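Local coordinates for protein putative TetR-family transcriptional regulator (PDB 3LWJ) that probably binds DNA as a bacterial transcriptional regulator of the TetR family, through a predicted helix-turn-helix motif, at residues Q15-L18 with T19-D23; Y52-D55 with K56-L60; M97-F100 with A101-T105. All coordinates share one frame; numbering follows the deposited sequence.

All three contacts are local, made between side chains and backbone a turn or so apart. Interactions 1 and 2 both belong to the N-terminal, probably DNA-binding region and touch: Leu18 and Ile17 of helix 10-28 pack on Phe53, and Ser21 and Leu18 on Ile59. Each has a buried face and an outer polar one. Interaction 3 lies nearer the centre of the chain, about 22 Å from interaction 2 between centres, at the break between helices 85-102 and 104-113. Their chemistry follows their place: mid-helix hydroxyls bonded back to carbonyls in 15-23, carboxylates receiving amides at a helix start in 52-60, a side-chain amide closing a helix end in 97-105.

Interaction 1: Q15-L18 with T19-D23; sequences QKIL and TCSLD
Thr19 turns its hydroxyl back along the helix onto Gln15 O, OG1 donating at 2.8 Å, and Ser21 OG does the same to Ile17 O at 2.7 Å. Both oxygens stand beside their own backbone N (chi1 -41° for Thr19, -66° for Ser21), which brings them alongside the preceding turn. The helical amides of the same two residues share these carbonyls, so Gln15 O and Ile17 O are each gripped twice, by N-H and hydroxyl from opposite faces of the carbonyl plane. Ser21 OG comes to Ile17 O from well above the plane of that carbonyl. Cys20 N to Lys16 O and Leu22 N to Leu18 O continue the ordinary helical bonding. The bent Gln15 chain brings NE2 to 3.3 Å from Thr19 OG1, crossing the threonine obliquely, while Ile17 CG2 lies 4.0 Å from Ser21 OG. With the Ser21 hydroxyl gone, as in an alanine here, Ile17 O would probably be left with the backbone amide as its one donor within this turn. Thr19 and Gln15 lie on the exposed side, whereas Ile17, Leu18 and Ser21 are buried. Ile17 and Ser21 meet Ile38 of helix 35-42, Leu18 and Ser21 meet Ile59 of helix 56-79, and Lys16 NZ bonds Ser42 O; Ile17 also meets Phe49 of helix 46-52, so this part of helix 10-28 packs against three helices.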
loop_
_atom_site.group_PDB
_atom_site.type_symbol
_atom_site.label_atom_id
_atom_site.label_comp_id
_atom_site.label_asym_id
_atom_site.label_seq_id
_atom_site.Cartn_x
_atom_site.Cartn_y
_atom_site.Cartn_z
ATOM N N GLN A 15 28.286 2.852 -7.462
ATOM C CA GLN A 15 27.848 1.743 -6.613
ATOM C C GLN A 15 28.270 1.872 -5.148
ATOM O O GLN A 15 27.507 1.509 -4.242
ATOM C CB GLN A 15 28.377 0.395 -7.136
ATOM C CG GLN A 15 27.698 -0.810 -6.458
ATOM C CD GLN A 15 26.211 -0.767 -6.641
ATOM O OE1 GLN A 15 25.738 -0.610 -7.763
ATOM N NE2 GLN A 15 25.455 -0.855 -5.541
ATOM N N LYS A 16 29.492 2.321 -4.897
ATOM C CA LYS A 16 29.912 2.451 -3.515
ATOM C C LYS A 16 29.008 3.457 -2.812
ATOM O O LYS A 16 28.609 3.224 -1.676
ATOM C CB LYS A 16 31.375 2.885 -3.381
ATOM C CG LYS A 16 31.920 2.580 -1.981
ATOM C CD LYS A 16 33.282 3.185 -1.709
ATOM C CE LYS A 16 33.755 2.799 -0.305
ATOM N NZ LYS A 16 34.815 3.707 0.209
ATOM N N ILE A 17 28.698 4.574 -3.475
ATOM C CA ILE A 17 27.894 5.642 -2.836
ATOM C C ILE A 17 26.469 5.114 -2.531
ATOM O O ILE A 17 25.936 5.354 -1.449
ATOM C CB ILE A 17 27.856 6.964 -3.662
ATOM C CG1 ILE A 17 29.261 7.547 -3.872
ATOM C CG2 ILE A 17 27.022 8.020 -2.963
ATOM C CD1 ILE A 17 29.343 8.542 -5.047
ATOM N N LEU A 18 25.897 4.364 -3.476
ATOM C CA LEU A 18 24.569 3.752 -3.312
ATOM C C LEU A 18 24.513 2.715 -2.182
ATOM O O LEU A 18 23.572 2.720 -1.398
ATOM C CB LEU A 18 24.082 3.141 -4.635
ATOM C CG LEU A 18 23.921 4.109 -5.818
ATOM C CD1 LEU A 18 23.515 3.355 -7.081
ATOM C CD2 LEU A 18 22.931 5.249 -5.513
ATOM N N THR A 19 25.511 1.839 -2.072
ATOM C CA THR A 19 25.503 0.823 -1.002
ATOM C C THR A 19 25.597 1.495 0.365
ATOM O O THR A 19 24.796 1.189 1.272
ATOM C CB THR A 19 26.651 -0.216 -1.140
ATOM O OG1 THR A 19 26.801 -0.584 -2.514
ATOM C CG2 THR A 19 26.337 -1.471 -0.318
ATOM N N CYS A 20 26.549 2.423 0.499
ATOM C CA CYS A 20 26.723 3.190 1.751
ATOM C C CYS A 20 25.474 3.987 2.151
ATOM O O CYS A 20 25.145 4.086 3.334
ATOM C CB CYS A 20 27.909 4.166 1.650
ATOM S SG CYS A 20 29.525 3.378 1.476
ATOM N N SER A 21 24.814 4.572 1.157
ATOM C CA SER A 21 23.604 5.360 1.378
ATOM C C SER A 21 22.483 4.456 1.902
ATOM O O SER A 21 21.794 4.780 2.876
ATOM C CB SER A 21 23.157 6.053 0.069
ATOM O OG SER A 21 24.089 7.018 -0.368
ATOM N N LEU A 22 22.320 3.312 1.248
ATOM C CA LEU A 22 21.366 2.308 1.686
ATOM C C LEU A 22 21.662 1.940 3.141
ATOM O O LEU A 22 20.768 2.000 3.989
ATOM C CB LEU A 22 21.425 1.084 0.758
ATOM C CG LEU A 22 20.197 0.259 0.415
ATOM C CD1 LEU A 22 18.919 1.090 0.338
ATOM C CD2 LEU A 22 20.477 -0.478 -0.927
ATOM N N ASP A 23 22.910 1.604 3.455
ATOM C CA ASP A 23 23.251 1.184 4.833
ATOM C C ASP A 23 22.915 2.248 5.871
ATOM O O ASP A 23 22.392 1.932 6.941
ATOM C CB ASP A 23 24.741 0.808 4.978
ATOM C CG ASP A 23 25.141 -0.414 4.126
ATOM O OD1 ASP A 23 24.263 -1.119 3.599
ATOM O OD2 ASP A 23 26.352 -0.645 3.962
#

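Interaction 2: Y52-D55 with K56-L60; sequences YFVD and KEDIL
Phe53 and Ile59 make the tightly packed side of this turn. Ile59 CG1 lies over one face of the Phe53 ring in a CH-pi contact, 3.8 Å from the ring centroid and 18° off the normal, with the two side chains at about a right angle. Tyr52 CB lies toward the rim of the opposite face; Ile17 and Leu18 of helix 10-28 also touch the ring. The outer side is polar and more exposed. There, in one of two deposited conformers and so with some doubt, Asp58 OD2 accepts from Val54 N at 3.0 Å, and weakly from Asp55 N. In return, Asp55 OD1 takes Asp58 N at 3.0 Å, nearly along the C-O axis, and more weakly Glu57 N. Asp55 CG sits between its own backbone N and carbonyl carbon (chi1 73°), which places OD1 before the first turn of the helix. The acids crowd one another: Asp55 OD2 is 3.4 Å from Glu57 OE1, a repulsion that the amides at the helix start probably ease. Glu57 OE2 bonds Tyr30 OH, and Lys56 NZ reaches Tyr30 O and Thr33 O. The reciprocal Asp55 and Asp58 bonds form a capping box whose return bond, from Asp55 N, is weak; Asp55 is the N-cap, where the predicted helix-turn-helix of this TetR-family protein runs out into helix 56-79.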
loop_
_atom_site.group_PDB
_atom_site.type_symbol
_atom_site.label_atom_id
_atom_site.label_comp_id
_atom_site.label_asym_id
_atom_site.label_seq_id
_atom_site.Cartn_x
_atom_site.Cartn_y
_atom_site.Cartn_z
ATOM N N TYR A 52 28.091 12.760 -9.490
ATOM C CA TYR A 52 27.010 11.751 -9.554
ATOM C C TYR A 52 25.645 12.226 -8.988
ATOM O O TYR A 52 24.591 11.964 -9.592
ATOM C CB TYR A 52 27.432 10.461 -8.807
ATOM C CG TYR A 52 28.747 9.859 -9.269
ATOM C CD1 TYR A 52 28.796 8.938 -10.323
ATOM C CD2 TYR A 52 29.942 10.213 -8.646
ATOM C CE1 TYR A 52 30.007 8.397 -10.744
ATOM C CE2 TYR A 52 31.152 9.688 -9.057
ATOM C CZ TYR A 52 31.183 8.783 -10.103
ATOM O OH TYR A 52 32.393 8.268 -10.481
ATOM N N PHE A 53 25.674 12.895 -7.826
ATOM C CA PHE A 53 24.448 13.235 -7.080
ATOM C C PHE A 53 24.484 14.644 -6.484
ATOM O O PHE A 53 25.529 15.115 -6.003
ATOM C CB PHE A 53 24.194 12.226 -5.944
ATOM C CG PHE A 53 24.305 10.780 -6.371
ATOM C CD1 PHE A 53 23.364 10.225 -7.229
ATOM C CD2 PHE A 53 25.347 9.979 -5.910
ATOM C CE1 PHE A 53 23.467 8.890 -7.612
ATOM C CE2 PHE A 53 25.464 8.648 -6.300
ATOM C CZ PHE A 53 24.517 8.097 -7.149
ATOM N N VAL A 54 23.318 15.291 -6.491
ATOM C CA VAL A 54 23.200 16.651 -5.967
ATOM C C VAL A 54 22.701 16.630 -4.506
ATOM O O VAL A 54 23.030 17.531 -3.720
ATOM C CB VAL A 54 22.302 17.559 -6.868
ATOM C CG1 VAL A 54 22.617 19.027 -6.616
ATOM C CG2 VAL A 54 22.503 17.247 -8.355
ATOM N N ASP A 55 21.954 15.586 -4.129
ATOM C CA ASP A 55 21.396 15.422 -2.764
ATOM C C ASP A 55 20.891 13.966 -2.477
ATOM O O ASP A 55 21.129 13.078 -3.292
ATOM C CB ASP A 55 20.303 16.488 -2.493
ATOM C CG ASP A 55 19.008 16.240 -3.225
ATOM O OD1 ASP A 55 18.769 15.130 -3.746
ATOM O OD2 ASP A 55 18.174 17.179 -3.240
ATOM N N LYS A 56 20.229 13.723 -1.337
ATOM C CA LYS A 56 19.712 12.367 -1.006
ATOM C C LYS A 56 18.652 11.853 -1.988
ATOM O O LYS A 56 18.574 10.650 -2.277
ATOM C CB LYS A 56 19.089 12.306 0.386
ATOM C CG LYS A 56 20.022 12.129 1.537
ATOM C CD LYS A 56 19.219 11.892 2.820
ATOM C CE LYS A 56 18.437 13.136 3.259
ATOM N NZ LYS A 56 17.719 12.989 4.538
ATOM N N GLU A 57 17.807 12.761 -2.457
ATOM C CA GLU A 57 16.728 12.376 -3.329
ATOM C C GLU A 57 17.268 11.891 -4.672
ATOM O O GLU A 57 16.666 11.025 -5.304
ATOM C CB GLU A 57 15.737 13.523 -3.517
ATOM C CG GLU A 57 14.839 13.733 -2.303
ATOM C CD GLU A 57 15.607 14.217 -1.073
ATOM O OE1 GLU A 57 16.382 15.188 -1.202
ATOM O OE2 GLU A 57 15.458 13.621 0.024
ATOM N N ASP A 58 18.387 12.453 -5.117
ATOM C CA ASP A 58 19.054 11.958 -6.314
ATOM C C ASP A 58 19.520 10.524 -6.063
ATOM O O ASP A 58 19.478 9.690 -6.960
ATOM C CB ASP A 58 20.232 12.861 -6.709
ATOM C CG ASP A 58 19.778 14.166 -7.363
ATOM O OD1 ASP A 58 18.867 14.129 -8.215
ATOM O OD2 ASP A 58 20.341 15.229 -7.037
ATOM N N ILE A 59 19.958 10.240 -4.832
ATOM C CA ILE A 59 20.435 8.887 -4.509
ATOM C C ILE A 59 19.260 7.891 -4.512
ATOM O O ILE A 59 19.331 6.844 -5.165
ATOM C CB ILE A 59 21.247 8.835 -3.190
ATOM C CG1 ILE A 59 22.627 9.468 -3.414
ATOM C CG2 ILE A 59 21.428 7.399 -2.732
ATOM C CD1 ILE A 59 23.332 9.887 -2.176
ATOM N N LEU A 60 18.166 8.271 -3.852
ATOM C CA LEU A 60 16.959 7.470 -3.805
ATOM C C LEU A 60 16.450 7.204 -5.230
ATOM O O LEU A 60 16.158 6.059 -5.539
ATOM C CB LEU A 60 15.886 8.147 -2.911
ATOM C CG LEU A 60 14.576 7.378 -2.665
ATOM C CD1 LEU A 60 14.857 6.073 -1.961
ATOM C CD2 LEU A 60 13.496 8.168 -1.900
#

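Interaction 3: M97-F100 with A101-T105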
loop_
_atom_site.group_PDB
_atom_site.type_symbol
_atom_site.label_atom_id
_atom_site.label_comp_id
_atom_site.label_asym_id
_atom_site.label_seq_id
_atom_site.Cartn_x
_atom_site.Cartn_y
_atom_site.Cartn_z
HETATM N N MSE A 97 8.628 -10.830 -6.781
HETATM C CA MSE A 97 8.722 -10.956 -5.312
HETATM C C MSE A 97 10.171 -11.395 -4.957
HETATM O O MSE A 97 10.739 -10.969 -3.929
HETATM C CB MSE A 97 7.671 -11.942 -4.714
HETATM C CG MSE A 97 6.112 -11.464 -4.491
HETATM SE SE MSE A 97 5.934 -9.524 -4.588
HETATM C CE MSE A 97 5.908 -9.094 -2.688
ATOM N N GLU A 98 10.792 -12.216 -5.803
ATOM C CA GLU A 98 12.197 -12.617 -5.550
ATOM C C GLU A 98 13.181 -11.448 -5.740
ATOM O O GLU A 98 14.174 -11.360 -5.025
ATOM C CB GLU A 98 12.648 -13.803 -6.421
ATOM C CG GLU A 98 11.865 -15.138 -6.253
ATOM C CD GLU A 98 12.196 -15.962 -4.992
ATOM O OE1 GLU A 98 13.077 -15.545 -4.179
ATOM O OE2 GLU A 98 11.560 -17.047 -4.829
ATOM N N VAL A 99 12.931 -10.542 -6.687
ATOM C CA VAL A 99 13.806 -9.368 -6.827
ATOM C C VAL A 99 13.693 -8.530 -5.541
ATOM O O VAL A 99 14.702 -8.087 -4.994
ATOM C CB VAL A 99 13.475 -8.529 -8.096
ATOM C CG1 VAL A 99 14.307 -7.288 -8.157
ATOM C CG2 VAL A 99 13.670 -9.348 -9.365
ATOM N N PHE A 100 12.467 -8.344 -5.042
ATOM C CA PHE A 100 12.287 -7.635 -3.779
ATOM C C PHE A 100 13.189 -8.269 -2.702
ATOM O O PHE A 100 13.932 -7.552 -2.044
ATOM C CB PHE A 100 10.828 -7.661 -3.294
ATOM C CG PHE A 100 9.867 -6.839 -4.104
ATOM C CD1 PHE A 100 10.262 -5.772 -4.839
ATOM C CD2 PHE A 100 8.520 -7.122 -4.049
ATOM C CE1 PHE A 100 9.347 -4.999 -5.550
ATOM C CE2 PHE A 100 7.615 -6.366 -4.751
ATOM C CZ PHE A 100 8.049 -5.293 -5.512
ATOM N N ALA A 101 13.122 -9.589 -2.544
ATOM C CA ALA A 101 13.882 -10.305 -1.510
ATOM C C ALA A 101 15.417 -10.201 -1.670
ATOM O O ALA A 101 16.158 -10.177 -0.672
ATOM C CB ALA A 101 13.448 -11.776 -1.443
ATOM N N GLN A 102 15.891 -10.132 -2.910
ATOM C CA GLN A 102 17.326 -9.957 -3.171
ATOM C C GLN A 102 17.806 -8.560 -2.809
ATOM O O GLN A 102 18.996 -8.375 -2.576
ATOM C CB GLN A 102 17.656 -10.253 -4.637
ATOM C CG GLN A 102 17.792 -11.758 -4.925
ATOM C CD GLN A 102 17.460 -12.122 -6.367
ATOM O OE1 GLN A 102 17.523 -11.276 -7.278
ATOM N NE2 GLN A 102 17.084 -13.386 -6.580
ATOM N N ASN A 103 16.877 -7.597 -2.775
ATOM C CA ASN A 103 17.150 -6.216 -2.389
ATOM C C ASN A 103 16.364 -5.888 -1.117
ATOM O O ASN A 103 15.500 -4.988 -1.126
ATOM C CB ASN A 103 16.702 -5.254 -3.514
ATOM C CG ASN A 103 17.482 -5.462 -4.817
ATOM O OD1 ASN A 103 18.360 -4.647 -5.144
ATOM N ND2 ASN A 103 17.189 -6.564 -5.554
ATOM N N GLU A 104 16.640 -6.637 -0.051
ATOM C CA GLU A 104 15.845 -6.575 1.158
ATOM C C GLU A 104 15.900 -5.224 1.847
ATOM O O GLU A 104 14.881 -4.704 2.303
ATOM C CB GLU A 104 16.261 -7.654 2.140
ATOM C CG GLU A 104 15.316 -7.738 3.343
ATOM C CD GLU A 104 15.445 -9.037 4.136
ATOM O OE1 GLU A 104 15.676 -10.106 3.537
ATOM O OE2 GLU A 104 15.295 -8.985 5.373
ATOM N N THR A 105 17.094 -4.648 1.933
ATOM C CA THR A 105 17.242 -3.412 2.661
ATOM C C THR A 105 16.532 -2.254 1.885
ATOM O O THR A 105 15.853 -1.404 2.484
ATOM C CB THR A 105 18.720 -3.178 2.970
ATOM O OG1 THR A 105 19.430 -3.133 1.737
ATOM C CG2 THR A 105 19.309 -4.357 3.873
#
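Val99 O is gripped twice by Asn103, once by the backbone amide and once by the side chain. Asn103 ND2 donates to Val99 O at 3.0 Å in a fairly straight bond (162° at the hydrogen), with the carbonyl oxygen close to the plane of the side-chain amide. Asn103 N reaches the same Val99 O at 3.1 Å, and it also makes a weak bond to Phe100 O. The side chain can fold back because CG lies anti to its own carbonyl carbon and beside the backbone N (chi1 -63°). Asn103 and Val99 therefore run side by side, pointing the same way, with Val99 CG1 at 4.0 Å from ND2. The amide has a second acceptor in Gln70 OE1 of helix 56-79, which would fix its rotation and tie this helix end to that neighbour.

Before the break the bonding is regular: Ala101 N donates to Met97 O and Gln102 N to Glu98 O. Gln102 lays its extended side chain past the Glu98 carbonyl, with CD at 3.6 Å from Glu98 O. The polar end of Glu98 is turned elsewhere, in a salt bridge with Lys179. On the buried side, the CE of Met97, a selenomethionine, meets the Phe100 ring at its edge, in plane. Phe100 packs on Leu168 of helix 153-173, and Val99 on Ile71 of helix 56-79.

Asn103 is the first residue to leave helical backbone angles, and the chain resumes as a helix at Glu104. Ser107 OG, bonded to both Phe100 O and Asn103 O, spans the join. The arrangement is that of a break between consecutive helices, 85-102 and 104-113, where an asparagine holds the last turn of the first through its side-chain amide.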